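PDB 3OJO: Cap5O from Staphylococcus aureus, which oxidises UDP-N-acetylmannosamine with NAD as cofactor, a step in the biosynthesis of the capsular polysaccharide. Local coordinates for residues I22-S27 with Q54-E59; I28-H33 with R196-G201; L38-N43 with T79-S84. All coordinates share one frame; numbering follows the deposited sequence.

Interaction 1 of 3, residues I22-S27 with Q54-E59; sequences IGLPTS and QISIEE. With NAD (nicotinamide-adenine-dinucleotide), chain J.
Leu24 CD2 is the methyl on which this contact turns: it lies 3.7 Å from Ser56 OG and 3.9 Å from both Ile55 CB and Ile57 CG1, so one branch of the leucine is received by three consecutive loop residues. With CG anti to the backbone N (chi1 -179°), the Leu24 branch extends to the loop, where the Leu24 and Ile57 chains lie alongside each other, running opposite ways. Beside them Pro25 and Ile57 meet tip to tip, Pro25 CG 3.9 Å from Ile57 CD1. No hydrogen bond joins the two segments; the join is apolar and small. The helical segment belongs to the glycine-rich strand-turn-helix of the Rossmann fold, with Gly23 fitting the last glycine of a GxGxxG pattern. At this turn Ile22 N donates to the NAD phosphate oxygen O2N over 3.0 Å, at 156°, and the nearby helix start would probably add to the pull on the phosphate charge. Ile22 CG1 packs on nicotinamide C2N, and Ile22 CD1 reaches the carboxamide at O7N, 3.5 Å away. Behind this first shell the turn is tied back on itself: Thr26 OG1 bonds to Ile22 O, and Gly23 O accepts from both Ser27 N and Ser27 OG. On the loop side, Glu58 N bonds to Tyr21 OH, Glu59 grips the amides of Gly167 and Ile169 through its two carboxylate oxygens, and Leu62 of helix 62-71 backs Ile55 and Ile57.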
loop_
_atom_site.group_PDB
_atom_site.type_symbol
_atom_site.label_atom_id
_atom_site.label_comp_id
_atom_site.label_asym_id
_atom_site.label_seq_id
_atom_site.Cartn_x
_atom_site.Cartn_y
_atom_site.Cartn_z
ATOM N N ILE B 22 -13.192 -14.286 21.179
ATOM C CA ILE B 22 -12.974 -15.373 20.222
ATOM C C ILE B 22 -13.430 -16.733 20.817
ATOM O O ILE B 22 -14.304 -17.380 20.241
ATOM C CB ILE B 22 -11.488 -15.387 19.745
ATOM C CG1 ILE B 22 -11.105 -14.142 18.921
ATOM C CG2 ILE B 22 -11.145 -16.674 19.040
ATOM C CD1 ILE B 22 -11.739 -14.032 17.528
ATOM N N GLY B 23 -12.836 -17.126 21.954
ATOM C CA GLY B 23 -13.059 -18.402 22.629
ATOM C C GLY B 23 -14.458 -18.691 23.129
ATOM O O GLY B 23 -14.952 -19.796 22.910
ATOM N N LEU B 24 -15.092 -17.745 23.847
ATOM C CA LEU B 24 -16.437 -17.966 24.379
ATOM C C LEU B 24 -17.480 -18.219 23.273
ATOM O O LEU B 24 -18.089 -19.290 23.315
ATOM C CB LEU B 24 -16.884 -16.856 25.357
ATOM C CG LEU B 24 -18.271 -17.023 25.992
ATOM C CD1 LEU B 24 -18.339 -18.301 26.845
ATOM C CD2 LEU B 24 -18.662 -15.785 26.777
ATOM N N PRO B 25 -17.662 -17.339 22.254
ATOM C CA PRO B 25 -18.622 -17.652 21.178
ATOM C C PRO B 25 -18.325 -18.956 20.435
ATOM O O PRO B 25 -19.265 -19.680 20.103
ATOM C CB PRO B 25 -18.503 -16.441 20.249
ATOM C CG PRO B 25 -18.041 -15.339 21.144
ATOM C CD PRO B 25 -17.042 -16.020 22.017
ATOM N N THR B 26 -17.024 -19.272 20.221
ATOM C CA THR B 26 -16.557 -20.513 19.584
ATOM C C THR B 26 -16.983 -21.736 20.417
ATOM O O THR B 26 -17.488 -22.693 19.839
ATOM C CB THR B 26 -15.040 -20.435 19.321
ATOM O OG1 THR B 26 -14.778 -19.332 18.442
ATOM C CG2 THR B 26 -14.455 -21.724 18.760
ATOM N N SER B 27 -16.768 -21.716 21.749
ATOM C CA SER B 27 -17.197 -22.797 22.647
ATOM C C SER B 27 -18.714 -22.955 22.542
ATOM O O SER B 27 -19.205 -24.069 22.395
ATOM C CB SER B 27 -16.854 -22.454 24.092
ATOM O OG SER B 27 -15.491 -22.104 24.214
ATOM N N GLN B 54 -24.102 -16.307 33.445
ATOM C CA GLN B 54 -23.939 -15.083 32.656
ATOM C C GLN B 54 -22.704 -15.121 31.751
ATOM O O GLN B 54 -21.645 -15.595 32.173
ATOM C CB GLN B 54 -23.867 -13.855 33.568
ATOM C CG GLN B 54 -25.163 -13.529 34.318
ATOM C CD GLN B 54 -25.114 -12.145 34.925
ATOM O OE1 GLN B 54 -24.166 -11.768 35.635
ATOM N NE2 GLN B 54 -26.141 -11.354 34.656
ATOM N N ILE B 55 -22.831 -14.601 30.509
ATOM C CA ILE B 55 -21.694 -14.500 29.592
ATOM C C ILE B 55 -20.726 -13.438 30.122
ATOM O O ILE B 55 -21.155 -12.451 30.719
ATOM C CB ILE B 55 -22.059 -14.265 28.098
ATOM C CG1 ILE B 55 -22.990 -13.054 27.878
ATOM C CG2 ILE B 55 -22.569 -15.532 27.445
ATOM C CD1 ILE B 55 -23.134 -12.591 26.411
ATOM N N SER B 56 -19.416 -13.677 29.934
ATOM C CA SER B 56 -18.345 -12.797 30.388
ATOM C C SER B 56 -18.018 -11.694 29.356
ATOM O O SER B 56 -17.192 -10.830 29.638
ATOM C CB SER B 56 -17.107 -13.624 30.708
ATOM O OG SER B 56 -16.730 -14.392 29.577
ATOM N N ILE B 57 -18.656 -11.724 28.173
ATOM C CA ILE B 57 -18.439 -10.745 27.096
ATOM C C ILE B 57 -19.749 -10.011 26.736
ATOM O O ILE B 57 -20.843 -10.441 27.122
ATOM C CB ILE B 57 -17.700 -11.340 25.834
ATOM C CG1 ILE B 57 -18.572 -12.335 25.037
ATOM C CG2 ILE B 57 -16.352 -11.946 26.190
ATOM C CD1 ILE B 57 -18.370 -12.299 23.561
ATOM N N GLU B 58 -19.618 -8.894 26.024
ATOM C CA GLU B 58 -20.724 -8.070 25.566
ATOM C C GLU B 58 -20.947 -8.378 24.075
ATOM O O GLU B 58 -20.140 -8.002 23.220
ATOM C CB GLU B 58 -20.447 -6.574 25.899
ATOM C CG GLU B 58 -20.873 -5.501 24.897
ATOM C CD GLU B 58 -22.191 -4.794 25.159
ATOM O OE1 GLU B 58 -22.339 -4.180 26.243
ATOM O OE2 GLU B 58 -23.058 -4.805 24.254
ATOM N N GLU B 59 -21.989 -9.177 23.791
ATOM C CA GLU B 59 -22.413 -9.509 22.445
ATOM C C GLU B 59 -23.936 -9.743 22.450
ATOM O O GLU B 59 -24.391 -10.709 23.070
ATOM C CB GLU B 59 -21.645 -10.728 21.880
ATOM C CG GLU B 59 -22.148 -11.224 20.524
ATOM C CD GLU B 59 -21.922 -10.382 19.277
ATOM O OE1 GLU B 59 -21.166 -9.379 19.331
ATOM O OE2 GLU B 59 -22.471 -10.773 18.220
HETATM P PA NAD J . -9.684 -11.625 25.062
HETATM O O1A NAD J . -8.778 -10.850 25.935
HETATM O O2A NAD J . -11.033 -11.025 25.001
HETATM O O5B NAD J . -9.779 -13.127 25.627
HETATM C C5B NAD J . -8.645 -13.833 26.054
HETATM C C4B NAD J . -9.067 -14.710 27.209
HETATM O O4B NAD J . -8.133 -15.757 27.366
HETATM C C3B NAD J . -9.157 -13.952 28.540
HETATM O O3B NAD J . -10.374 -14.295 29.194
HETATM C C2B NAD J . -8.000 -14.539 29.337
HETATM O O2B NAD J . -8.224 -14.558 30.732
HETATM C C1B NAD J . -7.874 -15.935 28.752
HETATM N N9A NAD J . -6.523 -16.476 28.955
HETATM C C8A NAD J . -5.340 -15.775 28.857
HETATM N N7A NAD J . -4.310 -16.639 28.998
HETATM C C5A NAD J . -4.828 -17.876 29.192
HETATM C C6A NAD J . -4.221 -19.114 29.411
HETATM N N6A NAD J . -2.885 -19.177 29.442
HETATM N N1A NAD J . -5.018 -20.244 29.580
HETATM C C2A NAD J . -6.399 -20.147 29.519
HETATM N N3A NAD J . -6.993 -18.918 29.306
HETATM C C4A NAD J . -6.220 -17.801 29.145
HETATM O O3 NAD J . -8.995 -11.764 23.602
HETATM P PN NAD J . -9.811 -12.084 22.258
HETATM O O1N NAD J . -10.368 -10.802 21.756
HETATM O O2N NAD J . -10.699 -13.253 22.479
HETATM O O5D NAD J . -8.661 -12.484 21.242
HETATM C C5D NAD J . -7.620 -13.351 21.611
HETATM C C4D NAD J . -6.577 -13.320 20.499
HETATM O O4D NAD J . -7.150 -13.756 19.276
HETATM C C3D NAD J . -6.067 -11.919 20.159
HETATM O O3D NAD J . -5.152 -11.343 21.072
HETATM C C2D NAD J . -5.453 -12.194 18.809
HETATM O O2D NAD J . -4.334 -13.023 18.985
HETATM C C1D NAD J . -6.517 -13.087 18.193
HETATM N N1N NAD J . -7.428 -12.212 17.418
HETATM C C2N NAD J . -8.598 -11.717 17.948
HETATM C C3N NAD J . -9.404 -10.863 17.178
HETATM C C7N NAD J . -10.852 -10.663 17.534
HETATM O O7N NAD J . -11.801 -10.736 16.488
HETATM N N7N NAD J . -11.201 -10.398 18.799
HETATM C C4N NAD J . -8.994 -10.493 15.890
HETATM C C5N NAD J . -7.789 -10.966 15.373
HETATM C C6N NAD J . -7.012 -11.814 16.164
#

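Interaction 2 of 3, residues I28-H33 with R196-G201; sequences IMFAKH and RTFVQG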
loop_
_atom_site.group_PDB
_atom_site.type_symbol
_atom_site.label_atom_id
_atom_site.label_comp_id
_atom_site.label_asym_id
_atom_site.label_seq_id
_atom_site.Cartn_x
_atom_site.Cartn_y
_atom_site.Cartn_z
ATOM N N ILE B 28 -19.442 -21.820 22.587
ATOM C CA ILE B 28 -20.898 -21.777 22.500
ATOM C C ILE B 28 -21.378 -22.408 21.175
ATOM O O ILE B 28 -22.305 -23.212 21.190
ATOM C CB ILE B 28 -21.434 -20.327 22.786
ATOM C CG1 ILE B 28 -21.358 -20.016 24.293
ATOM C CG2 ILE B 28 -22.867 -20.094 22.247
ATOM C CD1 ILE B 28 -21.520 -18.505 24.672
ATOM N N MET B 29 -20.697 -22.088 20.068
ATOM C CA MET B 29 -20.981 -22.565 18.725
ATOM C C MET B 29 -20.860 -24.093 18.537
ATOM O O MET B 29 -21.774 -24.709 17.984
ATOM C CB MET B 29 -20.136 -21.805 17.706
ATOM C CG MET B 29 -20.636 -21.958 16.290
ATOM S SD MET B 29 -22.419 -21.669 16.057
ATOM C CE MET B 29 -22.420 -20.046 15.606
ATOM N N PHE B 30 -19.748 -24.702 18.987
ATOM C CA PHE B 30 -19.555 -26.146 18.873
ATOM C C PHE B 30 -20.547 -26.918 19.753
ATOM O O PHE B 30 -21.062 -27.952 19.318
ATOM C CB PHE B 30 -18.123 -26.533 19.238
ATOM C CG PHE B 30 -17.085 -26.263 18.172
ATOM C CD1 PHE B 30 -16.899 -27.155 17.116
ATOM C CD2 PHE B 30 -16.223 -25.178 18.277
ATOM C CE1 PHE B 30 -15.881 -26.945 16.173
ATOM C CE2 PHE B 30 -15.208 -24.976 17.341
ATOM C CZ PHE B 30 -15.048 -25.855 16.292
ATOM N N ALA B 31 -20.826 -26.394 20.978
ATOM C CA ALA B 31 -21.764 -26.966 21.945
ATOM C C ALA B 31 -23.203 -26.912 21.424
ATOM O O ALA B 31 -23.985 -27.822 21.703
ATOM C CB ALA B 31 -21.649 -26.248 23.276
ATOM N N LYS B 32 -23.535 -25.858 20.648
ATOM C CA LYS B 32 -24.832 -25.632 19.996
ATOM C C LYS B 32 -25.094 -26.740 18.952
ATOM O O LYS B 32 -26.248 -27.009 18.616
ATOM C CB LYS B 32 -24.829 -24.248 19.305
ATOM C CG LYS B 32 -26.191 -23.734 18.871
ATOM C CD LYS B 32 -26.078 -22.558 17.910
ATOM C CE LYS B 32 -27.414 -22.191 17.295
ATOM N NZ LYS B 32 -28.265 -21.399 18.222
ATOM N N HIS B 33 -24.010 -27.370 18.453
ATOM C CA HIS B 33 -24.025 -28.418 17.430
ATOM C C HIS B 33 -23.780 -29.851 17.981
ATOM O O HIS B 33 -23.493 -30.778 17.213
ATOM C CB HIS B 33 -23.080 -28.033 16.269
ATOM C CG HIS B 33 -23.569 -26.852 15.483
ATOM N ND1 HIS B 33 -24.158 -27.008 14.246
ATOM C CD2 HIS B 33 -23.588 -25.538 15.809
ATOM C CE1 HIS B 33 -24.514 -25.792 13.858
ATOM N NE2 HIS B 33 -24.187 -24.876 14.765
ATOM N N ARG B 196 -16.095 -28.408 10.002
ATOM C CA ARG B 196 -17.204 -28.957 9.204
ATOM C C ARG B 196 -18.524 -29.011 10.008
ATOM O O ARG B 196 -19.599 -28.977 9.405
ATOM C CB ARG B 196 -16.827 -30.362 8.710
ATOM C CG ARG B 196 -17.377 -30.727 7.331
ATOM C CD ARG B 196 -16.550 -31.817 6.649
ATOM N NE ARG B 196 -16.520 -33.075 7.406
ATOM C CZ ARG B 196 -15.450 -33.860 7.522
ATOM N NH1 ARG B 196 -14.309 -33.533 6.924
ATOM N NH2 ARG B 196 -15.515 -34.978 8.232
ATOM N N THR B 197 -18.411 -29.049 11.368
ATOM C CA THR B 197 -19.478 -29.093 12.377
ATOM C C THR B 197 -20.537 -28.009 12.174
ATOM O O THR B 197 -21.721 -28.291 12.350
ATOM C CB THR B 197 -18.846 -29.040 13.808
ATOM O OG1 THR B 197 -17.812 -30.026 13.931
ATOM C CG2 THR B 197 -19.874 -29.224 14.945
ATOM N N PHE B 198 -20.118 -26.777 11.804
ATOM C CA PHE B 198 -21.029 -25.631 11.631
ATOM C C PHE B 198 -20.605 -24.670 10.521
ATOM O O PHE B 198 -21.409 -23.824 10.125
ATOM C CB PHE B 198 -21.174 -24.851 12.963
ATOM C CG PHE B 198 -19.877 -24.250 13.464
ATOM C CD1 PHE B 198 -18.998 -25.001 14.242
ATOM C CD2 PHE B 198 -19.510 -22.951 13.115
ATOM C CE1 PHE B 198 -17.784 -24.463 14.659
ATOM C CE2 PHE B 198 -18.295 -22.413 13.546
ATOM C CZ PHE B 198 -17.446 -23.173 14.316
ATOM N N VAL B 199 -19.337 -24.748 10.065
ATOM C CA VAL B 199 -18.842 -23.830 9.024
ATOM C C VAL B 199 -19.478 -24.140 7.658
ATOM O O VAL B 199 -19.274 -25.224 7.092
ATOM C CB VAL B 199 -17.286 -23.653 8.960
ATOM C CG1 VAL B 199 -16.869 -22.692 7.841
ATOM C CG2 VAL B 199 -16.731 -23.178 10.295
ATOM N N GLN B 200 -20.262 -23.167 7.165
ATOM C CA GLN B 200 -20.937 -23.170 5.871
ATOM C C GLN B 200 -20.105 -22.391 4.846
ATOM O O GLN B 200 -20.269 -22.587 3.639
ATOM C CB GLN B 200 -22.354 -22.583 6.000
ATOM C CG GLN B 200 -23.386 -23.621 6.440
ATOM C CD GLN B 200 -24.639 -22.991 6.995
ATOM O OE1 GLN B 200 -25.434 -22.367 6.274
ATOM N NE2 GLN B 200 -24.871 -23.189 8.286
ATOM N N GLY B 201 -19.205 -21.540 5.341
ATOM C CA GLY B 201 -18.288 -20.761 4.525
ATOM C C GLY B 201 -17.251 -21.661 3.878
ATOM O O GLY B 201 -17.158 -22.845 4.202
#
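A single phenylalanine, Phe198, is engaged in three different ways by the end of a helix and the residue that follows it: its edge points into one ring, its face carries a methionine methylene, and its CB sits on an imidazole. The Phe198 edge drives CE1 over the centre of the Phe30 face in a T-shaped pair, with planes at 90° and centroids 4.8 Å apart. Met29 CG lies over the Phe198 face, 3.6 Å from its centroid, a CH-pi contact; Met29 is bent at chi2 and chi3, and its SD makes an oblique Met-aromatic contact at 4.8 Å from the same centroid. Phe198 CG takes the crowded position between backbone N and carbonyl carbon (chi1 62°), which carries the ring in between Met29 and Phe30. This joins the C-terminal end of helix 23-32, the first helix of the Rossmann domain, to the loop between helix 185-195 and strand 203-207, an outermost strand, within this chain, of the domain's eight-stranded sheet. His33 lies just beyond the helix, and Phe198 CB rests over the centre of its ring, 3.6 Å from the His33 centroid, a second CH-pi contact. Next to it His33 CB meets Thr197 CG2 at 3.7 Å, while Thr197 OG1 is hydrogen-bonded to Val194 O at the end of helix 185-195. Val194 and Tyr195 also touch Phe30, and Leu170 and Val174 of helix 169-175 touch Met29.

Interaction 3 of 3, residues L38-N43 with T79-S84; sequences LGVDIN and TTPEAS. With NAD (nicotinamide-adenine-dinucleotide), chain J.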
loop_
_atom_site.group_PDB
_atom_site.type_symbol
_atom_site.label_atom_id
_atom_site.label_comp_id
_atom_site.label_asym_id
_atom_site.label_seq_id
_atom_site.Cartn_x
_atom_site.Cartn_y
_atom_site.Cartn_z
ATOM N N LEU B 38 -15.491 -28.139 26.856
ATOM C CA LEU B 38 -14.918 -27.667 28.098
ATOM C C LEU B 38 -14.238 -26.325 27.783
ATOM O O LEU B 38 -13.277 -26.277 27.014
ATOM C CB LEU B 38 -13.916 -28.669 28.687
ATOM C CG LEU B 38 -13.505 -28.507 30.173
ATOM C CD1 LEU B 38 -12.044 -28.466 30.380
ATOM C CD2 LEU B 38 -14.384 -27.603 31.019
ATOM N N GLY B 39 -14.777 -25.253 28.349
ATOM C CA GLY B 39 -14.219 -23.917 28.222
ATOM C C GLY B 39 -13.171 -23.723 29.301
ATOM O O GLY B 39 -13.439 -23.963 30.480
ATOM N N VAL B 40 -11.964 -23.295 28.908
ATOM C CA VAL B 40 -10.859 -23.069 29.822
ATOM C C VAL B 40 -10.420 -21.606 29.827
ATOM O O VAL B 40 -10.071 -21.064 28.773
ATOM C CB VAL B 40 -9.669 -24.033 29.547
ATOM C CG1 VAL B 40 -8.457 -23.693 30.416
ATOM C CG2 VAL B 40 -10.083 -25.476 29.754
ATOM N N ASP B 41 -10.389 -20.998 31.037
ATOM C CA ASP B 41 -9.908 -19.631 31.304
ATOM C C ASP B 41 -9.231 -19.531 32.672
ATOM O O ASP B 41 -9.740 -20.072 33.652
ATOM C CB ASP B 41 -11.030 -18.591 31.204
ATOM C CG ASP B 41 -10.524 -17.235 30.801
ATOM O OD1 ASP B 41 -9.817 -16.610 31.604
ATOM O OD2 ASP B 41 -10.781 -16.827 29.656
ATOM N N ILE B 42 -8.094 -18.815 32.732
ATOM C CA ILE B 42 -7.325 -18.579 33.959
ATOM C C ILE B 42 -7.954 -17.490 34.835
ATOM O O ILE B 42 -7.599 -17.395 36.012
ATOM C CB ILE B 42 -5.807 -18.343 33.691
ATOM C CG1 ILE B 42 -5.574 -17.271 32.618
ATOM C CG2 ILE B 42 -5.109 -19.656 33.327
ATOM C CD1 ILE B 42 -4.286 -16.511 32.733
ATOM N N ASN B 43 -8.872 -16.666 34.274
ATOM C CA ASN B 43 -9.551 -15.621 35.043
ATOM C C ASN B 43 -10.750 -16.209 35.811
ATOM O O ASN B 43 -11.740 -16.613 35.197
ATOM C CB ASN B 43 -9.971 -14.441 34.163
ATOM C CG ASN B 43 -10.352 -13.184 34.929
ATOM O OD1 ASN B 43 -10.619 -13.203 36.121
ATOM N ND2 ASN B 43 -10.384 -12.047 34.268
ATOM N N THR B 79 -10.872 -23.748 35.058
ATOM C CA THR B 79 -9.602 -23.011 35.035
ATOM C C THR B 79 -8.482 -23.971 34.598
ATOM O O THR B 79 -7.341 -23.553 34.376
ATOM C CB THR B 79 -9.273 -22.445 36.424
ATOM O OG1 THR B 79 -9.259 -23.510 37.382
ATOM C CG2 THR B 79 -10.214 -21.310 36.847
ATOM N N THR B 80 -8.838 -25.259 34.457
ATOM C CA THR B 80 -7.944 -26.361 34.141
ATOM C C THR B 80 -8.384 -27.102 32.864
ATOM O O THR B 80 -9.566 -27.429 32.731
ATOM C CB THR B 80 -7.916 -27.322 35.369
ATOM O OG1 THR B 80 -7.637 -26.575 36.558
ATOM C CG2 THR B 80 -6.917 -28.455 35.230
ATOM N N PRO B 81 -7.455 -27.461 31.951
ATOM C CA PRO B 81 -7.851 -28.285 30.807
ATOM C C PRO B 81 -8.023 -29.738 31.261
ATOM O O PRO B 81 -7.626 -30.102 32.366
ATOM C CB PRO B 81 -6.659 -28.155 29.838
ATOM C CG PRO B 81 -5.715 -27.201 30.465
ATOM C CD PRO B 81 -6.005 -27.201 31.919
ATOM N N GLU B 82 -8.628 -30.556 30.417
ATOM C CA GLU B 82 -8.812 -31.978 30.699
ATOM C C GLU B 82 -8.644 -32.711 29.357
ATOM O O GLU B 82 -8.656 -32.064 28.304
ATOM C CB GLU B 82 -10.194 -32.266 31.327
ATOM C CG GLU B 82 -10.534 -31.584 32.649
ATOM C CD GLU B 82 -11.993 -31.597 33.064
ATOM O OE1 GLU B 82 -12.858 -31.820 32.189
ATOM O OE2 GLU B 82 -12.278 -31.295 34.243
ATOM N N ALA B 83 -8.451 -34.039 29.392
ATOM C CA ALA B 83 -8.301 -34.867 28.188
ATOM C C ALA B 83 -9.405 -34.552 27.192
ATOM O O ALA B 83 -10.561 -34.396 27.589
ATOM C CB ALA B 83 -8.337 -36.344 28.559
ATOM N N SER B 84 -9.044 -34.414 25.915
ATOM C CA SER B 84 -9.977 -34.057 24.844
ATOM C C SER B 84 -9.504 -34.563 23.474
ATOM O O SER B 84 -8.341 -34.944 23.324
ATOM C CB SER B 84 -10.150 -32.537 24.809
ATOM O OG SER B 84 -11.143 -32.141 23.879
HETATM P PA NAD J . -9.684 -11.625 25.062
HETATM O O1A NAD J . -8.778 -10.850 25.935
HETATM O O2A NAD J . -11.033 -11.025 25.001
HETATM O O5B NAD J . -9.779 -13.127 25.627
HETATM C C5B NAD J . -8.645 -13.833 26.054
HETATM C C4B NAD J . -9.067 -14.710 27.209
HETATM O O4B NAD J . -8.133 -15.757 27.366
HETATM C C3B NAD J . -9.157 -13.952 28.540
HETATM O O3B NAD J . -10.374 -14.295 29.194
HETATM C C2B NAD J . -8.000 -14.539 29.337
HETATM O O2B NAD J . -8.224 -14.558 30.732
HETATM C C1B NAD J . -7.874 -15.935 28.752
HETATM N N9A NAD J . -6.523 -16.476 28.955
HETATM C C8A NAD J . -5.340 -15.775 28.857
HETATM N N7A NAD J . -4.310 -16.639 28.998
HETATM C C5A NAD J . -4.828 -17.876 29.192
HETATM C C6A NAD J . -4.221 -19.114 29.411
HETATM N N6A NAD J . -2.885 -19.177 29.442
HETATM N N1A NAD J . -5.018 -20.244 29.580
HETATM C C2A NAD J . -6.399 -20.147 29.519
HETATM N N3A NAD J . -6.993 -18.918 29.306
HETATM C C4A NAD J . -6.220 -17.801 29.145
HETATM O O3 NAD J . -8.995 -11.764 23.602
HETATM P PN NAD J . -9.811 -12.084 22.258
HETATM O O1N NAD J . -10.368 -10.802 21.756
HETATM O O2N NAD J . -10.699 -13.253 22.479
HETATM O O5D NAD J . -8.661 -12.484 21.242
HETATM C C5D NAD J . -7.620 -13.351 21.611
HETATM C C4D NAD J . -6.577 -13.320 20.499
HETATM O O4D NAD J . -7.150 -13.756 19.276
HETATM C C3D NAD J . -6.067 -11.919 20.159
HETATM O O3D NAD J . -5.152 -11.343 21.072
HETATM C C2D NAD J . -5.453 -12.194 18.809
HETATM O O2D NAD J . -4.334 -13.023 18.985
HETATM C C1D NAD J . -6.517 -13.087 18.193
HETATM N N1N NAD J . -7.428 -12.212 17.418
HETATM C C2N NAD J . -8.598 -11.717 17.948
HETATM C C3N NAD J . -9.404 -10.863 17.178
HETATM C C7N NAD J . -10.852 -10.663 17.534
HETATM O O7N NAD J . -11.801 -10.736 16.488
HETATM N N7N NAD J . -11.201 -10.398 18.799
HETATM C C4N NAD J . -8.994 -10.493 15.890
HETATM C C5N NAD J . -7.789 -10.966 15.373
HETATM C C6N NAD J . -7.012 -11.814 16.164
#
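The polar contacts centre on Asp41, whose carboxylate holds both hydroxyls of the adenosine ribose: NAD O2B donates to Asp41 OD1 over 2.7 Å, and NAD O3B to Asp41 OD2 over 2.6 Å. An acid at the end of the second strand, paired with the ribose diol, is the classic mark of NAD-binding Rossmann domains. Each carboxylate oxygen has a further partner. Asp41 OD1 offers its anti lone pair to Asn43 N at 2.8 Å, an almost straight bond (165°) that closes an Asx turn, and Asp41 OD2 takes the amide of Leu19 in the glycine-rich turn. Four donors thus fix the rotation of the group and would be expected to keep it ionised. Between the segments the polar content is slight: Thr79 CA directs a CA-H...O contact at Asp41 O, 3.3 Å away. Van der Waals packing of methyls on the loop backbone does most of the rest. Val40 CG2 lies 3.6 Å from Thr80 O and 3.7 Å from Pro81 CA, so it rests on backbone more than on side chain. Leu38 CD1 likewise meets Thr80 O, while the extended Glu82 lies across Leu38, its OE1 near the leucine CG and CD1. Facing the cofactor, Ile42 CG1 packs against the adenine at C5A, 3.6 Å away. Strand 36-40 runs between strands 13-17 and 75-78, and the loop 79-84 folds back from the latter along Leu38 and Val40, whose side chains also touch Thr15 of strand 13-17, while helix 44-51 packs on Thr79 and Asp41.

From the N terminus, the chain passes strand 13-17 and enters helix 23-32, which serves two contacts: its first turn meets the loop 54-59 in interaction 1, and its far end meets residues 196-201 in interaction 2. Strand 36-40 follows, and interaction 3 joins it to the loop 79-84. Interaction 1 closes a short loop that crosses both others, whereas interaction 3 is nested inside the long loop closed by interaction 2. Interactions 1 and 2 touch, Ile55 CG2 lying 4.2 Å from Ile28 CD1. The first segments of interactions 1 and 3 both touch NAD, and interaction 2 ties helix 23-32 to the approach to strand 203-207.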